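Local structure of uronate isomerase (Caulobacter crescentus, 2Q01) at residues 33-37 against 163-167; 39-45 against 416-422; 67-71 against 387-391. The protein isomerises D-glucuronate to D-fructuronate and D-galacturonate to D-tagaturonate in the interconversion of pentoses and glucuronate. All coordinates share one frame; numbering follows the deposited sequence.

Contact 1 of 3, residues 33-37 against 163-167; sequences KDLPI and FNIET
Ile37 and Ile165 pair as neighbours on two parallel strands. The backbone of Ile37 reaches to both sides of Ile165. Ile37 N donates to Asn164 O at 2.9 Å, and Glu166 N donates to Ile37 O at 2.9 Å. Both bonds are fairly straight, 160° and 156° at the hydrogen. The two isoleucine side chains lie on the same face of the sheet and touch lightly, Ile37 CB to Ile165 CG1 at 4.3 Å. The tip of Ile37, CD1, runs on to Phe163 O at 3.5 Å. Pro36 lies alongside Asn164 and Glu166, and all three side chains point the same way. Pro36 CB and CG each come 3.6 Å from Glu166 OE2. CG of Glu166 stands anti to the backbone N (chi1 -176°), and the chain beyond is extended, which lays the carboxylate beside the proline ring. The other oxygen, OE1, forms a salt bridge with Lys467. Asn164, the first residue after helix 156-162 to leave helical angles, has positive phi in a Schellman motif; its carbonyl accepts from Ile37. Further out, Ile37 packs on helix 425-445. The arrangement is that of neighbouring parallel strands 37-39 and 165-169, as in the TIM-barrel fold of this superfamily.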
loop_
_atom_site.group_PDB
_atom_site.type_symbol
_atom_site.label_atom_id
_atom_site.label_comp_id
_atom_site.label_asym_id
_atom_site.label_seq_id
_atom_site.Cartn_x
_atom_site.Cartn_y
_atom_site.Cartn_z
ATOM N N LYS B 33 -28.344 0.157 -13.095
ATOM C CA LYS B 33 -28.891 0.956 -11.977
ATOM C C LYS B 33 -30.229 0.497 -11.404
ATOM O O LYS B 33 -30.545 0.783 -10.246
ATOM C CB LYS B 33 -28.980 2.445 -12.346
ATOM C CG LYS B 33 -30.031 2.815 -13.381
ATOM C CD LYS B 33 -29.904 4.274 -13.786
ATOM C CE LYS B 33 -30.634 4.549 -15.095
ATOM N NZ LYS B 33 -30.082 5.748 -15.796
ATOM N N ASP B 34 -31.004 -0.209 -12.223
ATOM C CA ASP B 34 -32.360 -0.599 -11.872
ATOM C C ASP B 34 -32.507 -2.107 -11.712
ATOM O O ASP B 34 -33.613 -2.601 -11.506
ATOM C CB ASP B 34 -33.349 -0.071 -12.919
ATOM C CG ASP B 34 -33.579 1.429 -12.806
ATOM O OD1 ASP B 34 -33.833 1.914 -11.680
ATOM O OD2 ASP B 34 -33.514 2.122 -13.847
ATOM N N LEU B 35 -31.390 -2.828 -11.809
ATOM C CA LEU B 35 -31.357 -4.258 -11.499
ATOM C C LEU B 35 -31.684 -4.482 -10.022
ATOM O O LEU B 35 -31.405 -3.607 -9.189
ATOM C CB LEU B 35 -29.985 -4.858 -11.834
ATOM C CG LEU B 35 -29.662 -5.186 -13.294
ATOM C CD1 LEU B 35 -28.228 -5.646 -13.411
ATOM C CD2 LEU B 35 -30.603 -6.245 -13.858
ATOM N N PRO B 36 -32.286 -5.642 -9.690
ATOM C CA PRO B 36 -32.582 -5.917 -8.283
ATOM C C PRO B 36 -31.328 -5.986 -7.420
ATOM O O PRO B 36 -30.253 -6.347 -7.907
ATOM C CB PRO B 36 -33.273 -7.289 -8.327
ATOM C CG PRO B 36 -33.785 -7.417 -9.734
ATOM C CD PRO B 36 -32.738 -6.743 -10.562
ATOM N N ILE B 37 -31.473 -5.615 -6.154
ATOM C CA ILE B 37 -30.378 -5.673 -5.194
ATOM C C ILE B 37 -30.212 -7.096 -4.641
ATOM O O ILE B 37 -31.156 -7.694 -4.120
ATOM C CB ILE B 37 -30.596 -4.649 -4.054
ATOM C CG1 ILE B 37 -30.425 -3.222 -4.584
ATOM C CG2 ILE B 37 -29.640 -4.901 -2.889
ATOM C CD1 ILE B 37 -31.003 -2.154 -3.678
ATOM N N PHE B 163 -37.444 -0.955 -2.535
ATOM C CA PHE B 163 -36.000 -0.943 -2.775
ATOM C C PHE B 163 -35.577 -1.957 -3.842
ATOM O O PHE B 163 -34.446 -1.905 -4.341
ATOM C CB PHE B 163 -35.226 -1.194 -1.478
ATOM C CG PHE B 163 -35.254 -0.042 -0.498
ATOM C CD1 PHE B 163 -35.595 1.250 -0.900
ATOM C CD2 PHE B 163 -34.895 -0.252 0.833
ATOM C CE1 PHE B 163 -35.607 2.304 0.011
ATOM C CE2 PHE B 163 -34.898 0.796 1.750
ATOM C CZ PHE B 163 -35.254 2.076 1.339
ATOM N N ASN B 164 -36.496 -2.859 -4.184
ATOM C CA ASN B 164 -36.288 -3.906 -5.186
ATOM C C ASN B 164 -35.204 -4.880 -4.734
ATOM O O ASN B 164 -34.300 -5.236 -5.490
ATOM C CB ASN B 164 -36.010 -3.316 -6.586
ATOM C CG ASN B 164 -36.260 -4.311 -7.714
ATOM O OD1 ASN B 164 -35.737 -4.148 -8.819
ATOM N ND2 ASN B 164 -37.055 -5.345 -7.440
ATOM N N ILE B 165 -35.296 -5.294 -3.476
ATOM C CA ILE B 165 -34.362 -6.263 -2.940
ATOM C C ILE B 165 -34.837 -7.643 -3.344
ATOM O O ILE B 165 -35.975 -8.025 -3.078
ATOM C CB ILE B 165 -34.188 -6.129 -1.415
ATOM C CG1 ILE B 165 -33.711 -4.709 -1.074
ATOM C CG2 ILE B 165 -33.196 -7.183 -0.887
ATOM C CD1 ILE B 165 -33.929 -4.278 0.366
ATOM N N GLU B 166 -33.960 -8.371 -4.023
ATOM C CA GLU B 166 -34.253 -9.729 -4.430
ATOM C C GLU B 166 -33.934 -10.701 -3.299
ATOM O O GLU B 166 -34.772 -11.523 -2.931
ATOM C CB GLU B 166 -33.464 -10.081 -5.683
ATOM C CG GLU B 166 -33.792 -11.451 -6.224
ATOM C CD GLU B 166 -33.592 -11.553 -7.710
ATOM O OE1 GLU B 166 -32.833 -12.448 -8.123
ATOM O OE2 GLU B 166 -34.193 -10.750 -8.461
ATOM N N THR B 167 -32.722 -10.586 -2.757
ATOM C CA THR B 167 -32.240 -11.431 -1.667
ATOM C C THR B 167 -31.607 -10.553 -0.597
ATOM O O THR B 167 -30.813 -9.667 -0.911
ATOM C CB THR B 167 -31.187 -12.445 -2.184
ATOM O OG1 THR B 167 -31.786 -13.289 -3.176
ATOM C CG2 THR B 167 -30.624 -13.308 -1.054
#

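Contact 2 of 3, residues 39-45 against 416-422; sequences SPHGHTD and NDDTRAF
Arg420 reaches along the backbone of His43 and ends beside Asp45. Its CB lies 3.7 Å from His43 O, and CG comes closer to the same oxygen, at 3.4 Å. CD passes it too. With chi3 at 180° the chain runs straight from CG to NE and carries the guanidinium past the carbonyl. There NH2 donates to His43 O at 3.0 Å, with a bent angle of 135°. NH1 forms a salt bridge of 3.5 Å with Asp45 OD1. The other oxygen of Asp45 caps the backbone N of Ser47. The loops are also joined through their backbones. His43 N donates to Thr419 O, and Asp418 N to His41 O in a longer, more bent bond. Ser39 OG lies closer to Asp417 OD1 than a normal bond, a doubtful geometry. A water ties this end together: it donates to Ser39 OG and to His41 O at 2.7 Å, and accepts from Asp417 N. Asp418 OD1 touches two imidazoles, 3.1 Å from His41 CE1 and 3.1 Å from His43 CD2. It lies at the edge of the His43 ring. His41 also stacks on His309 and bonds weakly to Asp251. His41 and His43 follow strand 37-39 as a His-x-His pair, as in this superfamily, and Asp418 comes to them from the loop before helix 425-445. This grouping of imidazoles and carboxylates is consistent with a catalytic centre.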
loop_
_atom_site.group_PDB
_atom_site.type_symbol
_atom_site.label_atom_id
_atom_site.label_comp_id
_atom_site.label_asym_id
_atom_site.label_seq_id
_atom_site.Cartn_x
_atom_site.Cartn_y
_atom_site.Cartn_z
ATOM N N SER B 39 -28.108 -8.933 -1.815
ATOM C CA SER B 39 -27.378 -8.571 -0.614
ATOM C C SER B 39 -27.041 -9.820 0.221
ATOM O O SER B 39 -27.716 -10.117 1.209
ATOM C CB SER B 39 -28.197 -7.556 0.186
ATOM O OG SER B 39 -27.487 -7.106 1.319
ATOM N N PRO B 40 -25.967 -10.540 -0.162
ATOM C CA PRO B 40 -25.730 -11.889 0.343
ATOM C C PRO B 40 -25.004 -11.969 1.697
ATOM O O PRO B 40 -24.849 -13.064 2.239
ATOM C CB PRO B 40 -24.893 -12.521 -0.765
ATOM C CG PRO B 40 -24.174 -11.371 -1.412
ATOM C CD PRO B 40 -24.896 -10.103 -1.079
ATOM N N HIS B 41 -24.580 -10.825 2.236
ATOM C CA HIS B 41 -24.028 -10.759 3.587
ATOM C C HIS B 41 -24.345 -9.428 4.257
ATOM O O HIS B 41 -23.966 -8.363 3.757
ATOM C CB HIS B 41 -22.513 -10.992 3.579
ATOM C CG HIS B 41 -21.905 -11.027 4.948
ATOM N ND1 HIS B 41 -21.067 -10.037 5.417
ATOM C CD2 HIS B 41 -22.030 -11.921 5.958
ATOM C CE1 HIS B 41 -20.691 -10.329 6.649
ATOM N NE2 HIS B 41 -21.263 -11.466 7.002
ATOM N N GLY B 42 -25.027 -9.494 5.399
ATOM C CA GLY B 42 -25.403 -8.292 6.139
ATOM C C GLY B 42 -25.905 -8.542 7.548
ATOM O O GLY B 42 -26.008 -9.693 7.987
ATOM N N HIS B 43 -26.241 -7.454 8.244
ATOM C CA HIS B 43 -26.576 -7.507 9.669
ATOM C C HIS B 43 -27.897 -6.835 10.046
ATOM O O HIS B 43 -28.020 -6.271 11.135
ATOM C CB HIS B 43 -25.430 -6.919 10.500
ATOM C CG HIS B 43 -24.139 -7.657 10.350
ATOM N ND1 HIS B 43 -23.806 -8.745 11.129
ATOM C CD2 HIS B 43 -23.102 -7.472 9.499
ATOM C CE1 HIS B 43 -22.617 -9.194 10.768
ATOM N NE2 HIS B 43 -22.169 -8.440 9.780
ATOM N N THR B 44 -28.886 -6.903 9.159
ATOM C CA THR B 44 -30.224 -6.401 9.479
ATOM C C THR B 44 -30.940 -7.389 10.403
ATOM O O THR B 44 -30.604 -8.579 10.430
ATOM C CB THR B 44 -31.090 -6.120 8.212
ATOM O OG1 THR B 44 -31.344 -7.342 7.509
ATOM C CG2 THR B 44 -30.403 -5.115 7.278
ATOM N N ASP B 45 -31.909 -6.889 11.163
ATOM C CA ASP B 45 -32.665 -7.703 12.113
ATOM C C ASP B 45 -33.812 -8.372 11.361
ATOM O O ASP B 45 -34.647 -7.679 10.785
ATOM C CB ASP B 45 -33.204 -6.809 13.236
ATOM C CG ASP B 45 -33.623 -7.580 14.480
ATOM O OD1 ASP B 45 -33.705 -6.940 15.550
ATOM O OD2 ASP B 45 -33.885 -8.798 14.414
ATOM N N ASN B 416 -21.305 -6.817 -1.403
ATOM C CA ASN B 416 -22.238 -6.929 -0.288
ATOM C C ASN B 416 -22.186 -5.658 0.557
ATOM O O ASN B 416 -21.130 -5.047 0.698
ATOM C CB ASN B 416 -21.993 -8.201 0.543
ATOM C CG ASN B 416 -20.641 -8.216 1.234
ATOM O OD1 ASN B 416 -19.678 -8.781 0.721
ATOM N ND2 ASN B 416 -20.570 -7.616 2.414
ATOM N N ASP B 417 -23.325 -5.252 1.105
ATOM C CA ASP B 417 -23.404 -3.983 1.819
ATOM C C ASP B 417 -22.878 -4.054 3.250
ATOM O O ASP B 417 -22.351 -3.058 3.758
ATOM C CB ASP B 417 -24.828 -3.420 1.788
ATOM C CG ASP B 417 -25.874 -4.442 2.189
ATOM O OD1 ASP B 417 -26.677 -4.829 1.318
ATOM O OD2 ASP B 417 -25.900 -4.859 3.367
ATOM N N ASP B 418 -23.047 -5.222 3.882
ATOM C CA ASP B 418 -22.563 -5.521 5.244
ATOM C C ASP B 418 -22.975 -4.469 6.291
ATOM O O ASP B 418 -22.148 -3.973 7.064
ATOM C CB ASP B 418 -21.041 -5.747 5.239
ATOM C CG ASP B 418 -20.530 -6.407 6.515
ATOM O OD1 ASP B 418 -21.205 -7.313 7.045
ATOM O OD2 ASP B 418 -19.446 -6.007 6.991
ATOM N N THR B 419 -24.259 -4.129 6.304
ATOM C CA THR B 419 -24.740 -3.043 7.158
ATOM C C THR B 419 -25.964 -3.435 7.989
ATOM O O THR B 419 -26.707 -4.354 7.630
ATOM C CB THR B 419 -25.003 -1.742 6.329
ATOM O OG1 THR B 419 -25.362 -0.661 7.203
ATOM C CG2 THR B 419 -26.103 -1.957 5.280
ATOM N N ARG B 420 -26.143 -2.749 9.115
ATOM C CA ARG B 420 -27.365 -2.861 9.904
ATOM C C ARG B 420 -28.389 -1.810 9.442
ATOM O O ARG B 420 -29.601 -2.037 9.520
ATOM C CB ARG B 420 -27.064 -2.735 11.406
ATOM C CG ARG B 420 -28.254 -3.051 12.309
ATOM C CD ARG B 420 -27.853 -3.500 13.710
ATOM N NE ARG B 420 -29.034 -3.779 14.533
ATOM C CZ ARG B 420 -29.675 -4.949 14.579
ATOM N NH1 ARG B 420 -30.741 -5.087 15.358
ATOM N NH2 ARG B 420 -29.261 -5.982 13.852
ATOM N N ALA B 421 -27.889 -0.674 8.951
ATOM C CA ALA B 421 -28.729 0.415 8.447
ATOM C C ALA B 421 -29.445 -0.003 7.164
ATOM O O ALA B 421 -28.846 -0.069 6.090
ATOM C CB ALA B 421 -27.899 1.681 8.230
ATOM N N PHE B 422 -30.732 -0.297 7.300
ATOM C CA PHE B 422 -31.528 -0.856 6.220
ATOM C C PHE B 422 -31.794 0.151 5.104
ATOM O O PHE B 422 -31.762 -0.205 3.927
ATOM C CB PHE B 422 -32.844 -1.402 6.776
ATOM C CG PHE B 422 -33.765 -1.957 5.731
ATOM C CD1 PHE B 422 -33.419 -3.099 5.012
ATOM C CD2 PHE B 422 -34.985 -1.346 5.474
ATOM C CE1 PHE B 422 -34.272 -3.617 4.043
ATOM C CE2 PHE B 422 -35.845 -1.857 4.511
ATOM C CZ PHE B 422 -35.488 -2.996 3.793
HETATM O O HOH W 1 -25.037 -7.576 1.428
#

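Contact 3 of 3, residues 67-71 against 387-391; sequences HYLFR and WWFHD
Tyr68 and His67 both reach from helix 67-74 to Trp388, and their rings meet the indole at different angles. The Tyr68 ring is turned 50° from the five-membered ring of Trp388, and the His67 ring 68°. Both pairs are oblique, and the three residues form an aromatic cluster. Between the rings, Tyr68 CZ is 4.0 Å from Trp388 CD1. The Tyr68 hydroxyl goes further and donates to Trp388 O at 3.0 Å. This oxygen lies at the tyrosine edge, in the ring plane, but the hydroxyl stands above the carbonyl plane. The His67 and Trp388 side chains run at about a right angle to each other. His67 CE1 comes 3.8 Å from Trp388 NE1, which lies near the imidazole plane. CG of His67 sits between the backbone N and the carbonyl carbon (chi1 58°), turning the ring toward the indole. A water bridges the two rings. It accepts from Trp388 NE1 at 3.0 Å and is hydrogen-bonded to His67 ND1 at 2.8 Å. It lies in both ring planes and so helps to fix their rotation.

Arg71 meets Phe389. The phenyl edge points at the guanidinium, with CE2 over the centre of its face and 3.9 Å from CZ. The bend at chi3 brings the flat group round to this position. NH2 donates to Gly329 O, and NH1 to Pro373 O of the second subunit. Phe389 in turn places the centre of its ring over Trp388 CD1.

Helix 67-74 thus packs on the loop between strand 381-383 and helix 393-407. Arg428 of helix 425-445 makes a cation-pi contact with Tyr68, Phe389 touches strand 332-333, and the second subunit packs on Arg71, Phe389 and His390.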
loop_
_atom_site.group_PDB
_atom_site.type_symbol
_atom_site.label_atom_id
_atom_site.label_comp_id
_atom_site.label_asym_id
_atom_site.label_seq_id
_atom_site.Cartn_x
_atom_site.Cartn_y
_atom_site.Cartn_z
ATOM N N HIS B 67 -22.667 2.759 13.815
ATOM C CA HIS B 67 -21.355 3.034 14.404
ATOM C C HIS B 67 -20.436 3.884 13.528
ATOM O O HIS B 67 -19.563 4.565 14.053
ATOM C CB HIS B 67 -20.659 1.749 14.900
ATOM C CG HIS B 67 -20.450 0.712 13.840
ATOM N ND1 HIS B 67 -19.331 0.685 13.035
ATOM C CD2 HIS B 67 -21.205 -0.350 13.468
ATOM C CE1 HIS B 67 -19.412 -0.340 12.204
ATOM N NE2 HIS B 67 -20.540 -0.984 12.446
ATOM N N TYR B 68 -20.652 3.861 12.209
ATOM C CA TYR B 68 -19.949 4.752 11.271
ATOM C C TYR B 68 -20.177 6.222 11.621
ATOM O O TYR B 68 -19.271 7.053 11.480
ATOM C CB TYR B 68 -20.433 4.527 9.835
ATOM C CG TYR B 68 -19.912 3.286 9.155
ATOM C CD1 TYR B 68 -20.544 2.052 9.330
ATOM C CD2 TYR B 68 -18.803 3.346 8.310
ATOM C CE1 TYR B 68 -20.073 0.905 8.698
ATOM C CE2 TYR B 68 -18.325 2.205 7.670
ATOM C CZ TYR B 68 -18.965 0.989 7.869
ATOM O OH TYR B 68 -18.499 -0.142 7.239
ATOM N N LEU B 69 -21.391 6.528 12.077
ATOM C CA LEU B 69 -21.777 7.894 12.404
ATOM C C LEU B 69 -21.283 8.344 13.769
ATOM O O LEU B 69 -20.603 9.366 13.861
ATOM C CB LEU B 69 -23.294 8.092 12.278
ATOM C CG LEU B 69 -23.902 7.946 10.876
ATOM C CD1 LEU B 69 -25.357 8.370 10.891
ATOM C CD2 LEU B 69 -23.129 8.724 9.806
ATOM N N PHE B 70 -21.598 7.592 14.825
ATOM C CA PHE B 70 -21.189 8.034 16.160
ATOM C C PHE B 70 -19.681 7.966 16.461
ATOM O O PHE B 70 -19.206 8.678 17.336
ATOM C CB PHE B 70 -22.086 7.510 17.308
ATOM C CG PHE B 70 -22.113 6.009 17.481
ATOM C CD1 PHE B 70 -23.275 5.298 17.196
ATOM C CD2 PHE B 70 -21.023 5.317 18.010
ATOM C CE1 PHE B 70 -23.336 3.918 17.381
ATOM C CE2 PHE B 70 -21.071 3.933 18.193
ATOM C CZ PHE B 70 -22.229 3.235 17.883
ATOM N N ARG B 71 -18.955 7.122 15.735
ATOM C CA ARG B 71 -17.497 7.152 15.768
ATOM C C ARG B 71 -16.969 8.570 15.570
ATOM O O ARG B 71 -16.325 9.135 16.455
ATOM C CB ARG B 71 -16.918 6.222 14.699
ATOM C CG ARG B 71 -16.569 4.834 15.209
ATOM C CD ARG B 71 -16.001 3.964 14.098
ATOM N NE ARG B 71 -14.848 4.585 13.453
ATOM C CZ ARG B 71 -13.584 4.291 13.741
ATOM N NH1 ARG B 71 -12.596 4.905 13.104
ATOM N NH2 ARG B 71 -13.306 3.382 14.666
ATOM N N TRP B 387 -13.997 -4.168 2.310
ATOM C CA TRP B 387 -14.844 -4.364 3.472
ATOM C C TRP B 387 -14.641 -3.255 4.516
ATOM O O TRP B 387 -13.535 -2.728 4.671
ATOM C CB TRP B 387 -14.590 -5.789 4.015
ATOM C CG TRP B 387 -15.128 -6.131 5.385
ATOM C CD1 TRP B 387 -16.364 -5.838 5.889
ATOM C CD2 TRP B 387 -14.448 -6.876 6.405
ATOM N NE1 TRP B 387 -16.480 -6.319 7.169
ATOM C CE2 TRP B 387 -15.322 -6.966 7.510
ATOM C CE3 TRP B 387 -13.182 -7.475 6.494
ATOM C CZ2 TRP B 387 -14.970 -7.628 8.694
ATOM C CZ3 TRP B 387 -12.829 -8.125 7.675
ATOM C CH2 TRP B 387 -13.720 -8.190 8.759
ATOM N N TRP B 388 -15.742 -2.879 5.169
ATOM C CA TRP B 388 -15.758 -1.999 6.347
ATOM C C TRP B 388 -15.319 -0.569 6.048
ATOM O O TRP B 388 -16.088 0.227 5.509
ATOM C CB TRP B 388 -14.907 -2.596 7.471
ATOM C CG TRP B 388 -15.324 -2.258 8.863
ATOM C CD1 TRP B 388 -15.818 -1.067 9.322
ATOM C CD2 TRP B 388 -15.242 -3.120 9.998
ATOM N NE1 TRP B 388 -16.068 -1.146 10.669
ATOM C CE2 TRP B 388 -15.718 -2.395 11.111
ATOM C CE3 TRP B 388 -14.814 -4.442 10.182
ATOM C CZ2 TRP B 388 -15.783 -2.950 12.392
ATOM C CZ3 TRP B 388 -14.878 -4.991 11.453
ATOM C CH2 TRP B 388 -15.360 -4.245 12.542
ATOM N N PHE B 389 -14.079 -0.255 6.413
ATOM C CA PHE B 389 -13.502 1.070 6.212
ATOM C C PHE B 389 -13.158 1.304 4.745
ATOM O O PHE B 389 -13.062 2.449 4.296
ATOM C CB PHE B 389 -12.242 1.236 7.071
ATOM C CG PHE B 389 -12.477 1.038 8.541
ATOM C CD1 PHE B 389 -12.176 -0.176 9.156
ATOM C CD2 PHE B 389 -13.009 2.064 9.314
ATOM C CE1 PHE B 389 -12.405 -0.357 10.511
ATOM C CE2 PHE B 389 -13.235 1.892 10.674
ATOM C CZ PHE B 389 -12.930 0.683 11.275
ATOM N N HIS B 390 -12.965 0.206 4.013
ATOM C CA HIS B 390 -12.597 0.250 2.602
ATOM C C HIS B 390 -13.812 0.073 1.693
ATOM O O HIS B 390 -13.691 0.059 0.474
ATOM C CB HIS B 390 -11.526 -0.795 2.307
ATOM C CG HIS B 390 -10.452 -0.868 3.348
ATOM N ND1 HIS B 390 -9.598 0.181 3.611
ATOM C CD2 HIS B 390 -10.095 -1.864 4.192
ATOM C CE1 HIS B 390 -8.762 -0.165 4.573
ATOM N NE2 HIS B 390 -9.041 -1.401 4.942
ATOM N N ASP B 391 -14.981 -0.055 2.307
ATOM C CA ASP B 391 -16.256 -0.029 1.603
ATOM C C ASP B 391 -16.605 1.450 1.341
ATOM O O ASP B 391 -17.331 2.096 2.111
ATOM C CB ASP B 391 -17.307 -0.762 2.453
ATOM C CG ASP B 391 -18.724 -0.608 1.930
ATOM O OD1 ASP B 391 -18.935 -0.560 0.698
ATOM O OD2 ASP B 391 -19.639 -0.539 2.779
HETATM O O HOH W 2 -16.601 1.178 12.529
#

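Contact 2 is the middle one, its centre 14 Å from that of contact 1 and 13 Å from that of contact 3. Strand 37-39 joins it to contact 1, where Ser39 N and Thr167 O are 2.9 Å apart, a probable hydrogen bond. Phe422 packs on Phe163 and Ile165. On the other side, Asp418 OD2 is 3.0 Å from Trp387 NE1, in the loop of contact 3. Contacts 1 and 3 do not touch; their nearest atoms are about 12 Å apart. The active site probably lies at contact 2, by analogy with the superfamily, and contact 3 borders it through Trp387. The side chain of Arg71, in contact 3, is about 9 Å from a bound potassium ion.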